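Long-range contact in DNA sulfur modification protein DndE (Escherichia coli, PDB 4LRV), which probably binds DNA as part of the Dnd system, which carries out phosphorothioation, the sulfur modification of the DNA backbone: residues Phe44-Glu49 / Trp94-Glu99. Residues are numbered along the deposited sequence; the frame is centred on the assembly and turned at random.
Sequences FRYSPE and WAAHVE
Tyr-46 and Ala-96 have the nearest pair of CA atoms across the two segments, with CA of Tyr-46 6.5 Å from CA of Ala-96. Residues 44-49 are extended at this point and belong to the loop that follows helix 28-40. Residues 94-99 are a run of helix 87-103. Phe-44 and Tyr-46 both point toward the helix, while the CB of Arg-45 between them points away. In both residues CG is anti to the backbone N (chi1 178° in Phe-44), and both rings reach the methyl of Ala-96, from directions roughly at right angles. CD2 of Tyr-46 is 3.7 Å from CB of Ala-96, and CZ of Phe-44 lies 4.0 Å from the same CB. Phe-44 also makes an edge-to-face pair with His-97. Its CD2-CE2 edge meets one face of the imidazole near the rim, with CD2 of Phe-44 3.6 Å from CD2 of His-97. The ring planes stand at 81°. Phe-36 also meets the His-97 ring, and Ser-39 of helix 28-40 touches the side chains of Phe-44 and His-97. The carbonyl O of Phe-44 accepts a 2.7 Å hydrogen bond from NH1 of Arg-45. Tyr-46 hydrogen-bonds through its OH to Asp-51, and its backbone N to the OH of Tyr-82. An alanine in place of Phe-44 would probably take away the ring edge that meets this face of His-97 and open a gap beside Ala-96. The loop therefore meets the helix through apolar and aromatic contacts, and the loop's polar groups named here bond within the loop or to Tyr-82.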
ATOM      1  N   PHE A  44     -25.999 -17.368   2.395  1.00 15.62           N
ATOM      2  CA  PHE A  44     -25.837 -17.926   1.075  1.00 15.30           C
ATOM      3  C   PHE A  44     -24.917 -19.151   1.107  1.00 14.25           C
ATOM      4  O   PHE A  44     -23.930 -19.171   1.829  1.00 13.44           O
ATOM      5  CB  PHE A  44     -25.312 -16.879   0.092  1.00 15.66           C
ATOM      6  CG  PHE A  44     -25.082 -17.422  -1.280  1.00 16.52           C
ATOM      7  CD1 PHE A  44     -26.102 -17.418  -2.218  1.00 16.78           C
ATOM      8  CD2 PHE A  44     -23.849 -17.973  -1.625  1.00 16.26           C
ATOM      9  CE1 PHE A  44     -25.897 -17.934  -3.489  1.00 16.65           C
ATOM     10  CE2 PHE A  44     -23.637 -18.497  -2.884  1.00 16.49           C
ATOM     11  CZ  PHE A  44     -24.666 -18.478  -3.821  1.00 16.69           C
ATOM     12  N   ARG A  45     -25.284 -20.173   0.337  1.00 13.82           N
ATOM     13  CA  ARG A  45     -24.472 -21.364   0.157  1.00 13.83           C
ATOM     14  C   ARG A  45     -24.666 -21.886  -1.254  1.00 14.89           C
ATOM     15  O   ARG A  45     -25.797 -22.002  -1.746  1.00 15.71           O
ATOM     16  CB  ARG A  45     -24.845 -22.464   1.151  1.00 13.20           C
ATOM     17  CG  ARG A  45     -24.406 -22.248   2.597  1.00 12.40           C
ATOM     18  CD  ARG A  45     -22.895 -22.246   2.744  1.00 11.45           C
ATOM     19  NE  ARG A  45     -22.494 -22.078   4.139  1.00 12.54           N
ATOM     20  CZ  ARG A  45     -22.410 -20.909   4.776  1.00 13.18           C
ATOM     21  NH1 ARG A  45     -22.710 -19.774   4.156  1.00 13.29           N
ATOM     22  NH2 ARG A  45     -22.036 -20.875   6.048  1.00 13.13           N
ATOM     23  N   TYR A  46     -23.558 -22.199  -1.907  1.00 15.23           N
ATOM     24  CA  TYR A  46     -23.609 -22.859  -3.190  1.00 15.86           C
ATOM     25  C   TYR A  46     -24.173 -24.276  -3.043  1.00 16.46           C
ATOM     26  O   TYR A  46     -23.958 -24.943  -2.034  1.00 16.53           O
ATOM     27  CB  TYR A  46     -22.218 -22.904  -3.825  1.00 15.36           C
ATOM     28  CG  TYR A  46     -22.174 -23.683  -5.119  1.00 15.65           C
ATOM     29  CD1 TYR A  46     -21.881 -25.044  -5.122  1.00 15.68           C
ATOM     30  CD2 TYR A  46     -22.447 -23.063  -6.335  1.00 16.37           C
ATOM     31  CE1 TYR A  46     -21.844 -25.765  -6.302  1.00 17.30           C
ATOM     32  CE2 TYR A  46     -22.417 -23.782  -7.528  1.00 17.05           C
ATOM     33  CZ  TYR A  46     -22.109 -25.129  -7.504  1.00 18.03           C
ATOM     34  OH  TYR A  46     -22.074 -25.856  -8.675  1.00 19.47           O
ATOM     35  N   SER A  47     -24.881 -24.728  -4.069  1.00 17.62           N
ATOM     36  CA  SER A  47     -25.307 -26.110  -4.149  1.00 18.94           C
ATOM     37  C   SER A  47     -25.348 -26.505  -5.630  1.00 20.21           C
ATOM     38  O   SER A  47     -25.917 -25.785  -6.443  1.00 20.34           O
ATOM     39  CB  SER A  47     -26.666 -26.293  -3.473  1.00 18.44           C
ATOM     40  OG  SER A  47     -26.910 -27.658  -3.210  1.00 16.88           O
ATOM     41  N   PRO A  48     -24.755 -27.661  -5.980  1.00 21.36           N
ATOM     42  CA  PRO A  48     -24.514 -27.961  -7.393  1.00 22.53           C
ATOM     43  C   PRO A  48     -25.783 -28.249  -8.182  1.00 24.09           C
ATOM     44  O   PRO A  48     -25.823 -28.020  -9.392  1.00 24.24           O
ATOM     45  CB  PRO A  48     -23.610 -29.200  -7.344  1.00 22.36           C
ATOM     46  CG  PRO A  48     -23.980 -29.879  -6.064  1.00 22.15           C
ATOM     47  CD  PRO A  48     -24.407 -28.795  -5.100  1.00 21.26           C
ATOM     48  N   GLU A  49     -26.822 -28.722  -7.507  1.00 26.35           N
ATOM     49  CA  GLU A  49     -28.057 -29.093  -8.206  1.00 28.62           C
ATOM     50  C   GLU A  49     -28.951 -27.883  -8.534  1.00 29.40           C
ATOM     51  O   GLU A  49     -30.062 -28.045  -9.014  1.00 30.41           O
ATOM     52  CB  GLU A  49     -28.820 -30.182  -7.425  1.00 29.00           C
ATOM     53  CG  GLU A  49     -29.775 -29.674  -6.324  1.00 29.42           C
ATOM     54  CD  GLU A  49     -29.112 -28.739  -5.324  1.00 28.05           C
ATOM     55  OE1 GLU A  49     -28.026 -29.084  -4.829  1.00 28.20           O
ATOM     56  OE2 GLU A  49     -29.677 -27.661  -5.037  1.00 27.42           O
ATOM     57  N   TRP A  94     -16.751 -21.047  -5.406  1.00 12.50           N
ATOM     58  CA  TRP A  94     -15.980 -19.806  -5.181  1.00 12.33           C
ATOM     59  C   TRP A  94     -16.585 -18.641  -5.970  1.00 12.18           C
ATOM     60  O   TRP A  94     -16.791 -17.566  -5.424  1.00 12.28           O
ATOM     61  CB  TRP A  94     -14.473 -19.971  -5.515  1.00 12.29           C
ATOM     62  CG  TRP A  94     -13.730 -18.632  -5.608  1.00 11.44           C
ATOM     63  CD1 TRP A  94     -13.372 -17.831  -4.573  1.00 11.23           C
ATOM     64  CD2 TRP A  94     -13.308 -17.947  -6.806  1.00 10.54           C
ATOM     65  NE1 TRP A  94     -12.750 -16.695  -5.041  1.00 10.90           N
ATOM     66  CE2 TRP A  94     -12.699 -16.741  -6.405  1.00 10.05           C
ATOM     67  CE3 TRP A  94     -13.384 -18.241  -8.175  1.00  9.64           C
ATOM     68  CZ2 TRP A  94     -12.168 -15.824  -7.320  1.00 10.55           C
ATOM     69  CZ3 TRP A  94     -12.867 -17.332  -9.081  1.00 10.13           C
ATOM     70  CH2 TRP A  94     -12.259 -16.134  -8.650  1.00 10.64           C
ATOM     71  N   ALA A  95     -16.877 -18.869  -7.247  1.00 12.11           N
ATOM     72  CA  ALA A  95     -17.496 -17.850  -8.102  1.00 12.48           C
ATOM     73  C   ALA A  95     -18.886 -17.424  -7.627  1.00 12.40           C
ATOM     74  O   ALA A  95     -19.190 -16.236  -7.574  1.00 12.31           O
ATOM     75  CB  ALA A  95     -17.551 -18.327  -9.551  1.00 12.17           C
ATOM     76  N   ALA A  96     -19.726 -18.393  -7.277  1.00 12.40           N
ATOM     77  CA  ALA A  96     -21.054 -18.090  -6.779  1.00 12.62           C
ATOM     78  C   ALA A  96     -20.975 -17.180  -5.548  1.00 13.28           C
ATOM     79  O   ALA A  96     -21.749 -16.225  -5.432  1.00 13.50           O
ATOM     80  CB  ALA A  96     -21.816 -19.371  -6.464  1.00 12.34           C
ATOM     81  N   HIS A  97     -20.037 -17.479  -4.645  1.00 12.88           N
ATOM     82  CA  HIS A  97     -19.799 -16.655  -3.477  1.00 12.93           C
ATOM     83  C   HIS A  97     -19.298 -15.251  -3.807  1.00 13.12           C
ATOM     84  O   HIS A  97     -19.675 -14.294  -3.144  1.00 13.02           O
ATOM     85  CB  HIS A  97     -18.839 -17.341  -2.500  1.00 12.89           C
ATOM     86  CG  HIS A  97     -19.529 -18.196  -1.487  1.00 12.45           C
ATOM     87  ND1 HIS A  97     -19.340 -19.561  -1.407  1.00 11.51           N
ATOM     88  CD2 HIS A  97     -20.436 -17.881  -0.534  1.00 11.64           C
ATOM     89  CE1 HIS A  97     -20.087 -20.045  -0.431  1.00 11.70           C
ATOM     90  NE2 HIS A  97     -20.762 -19.048   0.113  1.00 12.27           N
ATOM     91  N   VAL A  98     -18.453 -15.117  -4.822  1.00 13.46           N
ATOM     92  CA  VAL A  98     -17.996 -13.781  -5.205  1.00 13.70           C
ATOM     93  C   VAL A  98     -19.177 -12.969  -5.734  1.00 14.11           C
ATOM     94  O   VAL A  98     -19.365 -11.811  -5.344  1.00 13.80           O
ATOM     95  CB  VAL A  98     -16.803 -13.811  -6.190  1.00 13.40           C
ATOM     96  CG1 VAL A  98     -16.432 -12.407  -6.608  1.00 13.33           C
ATOM     97  CG2 VAL A  98     -15.605 -14.459  -5.529  1.00 13.20           C
ATOM     98  N   GLU A  99     -19.994 -13.606  -6.573  1.00 14.61           N
ATOM     99  CA  GLU A  99     -21.198 -12.980  -7.132  1.00 15.80           C
ATOM    100  C   GLU A  99     -22.171 -12.558  -6.040  1.00 15.75           C
ATOM    101  O   GLU A  99     -22.653 -11.423  -6.037  1.00 16.01           O
ATOM    102  CB  GLU A  99     -21.893 -13.929  -8.114  1.00 16.29           C
ATOM    103  CG  GLU A  99     -23.262 -13.497  -8.603  1.00 19.24           C
ATOM    104  CD  GLU A  99     -24.055 -14.655  -9.226  1.00 24.55           C
ATOM    105  OE1 GLU A  99     -23.611 -15.830  -9.106  1.00 26.21           O
ATOM    106  OE2 GLU A  99     -25.122 -14.397  -9.842  1.00 25.97           O
TER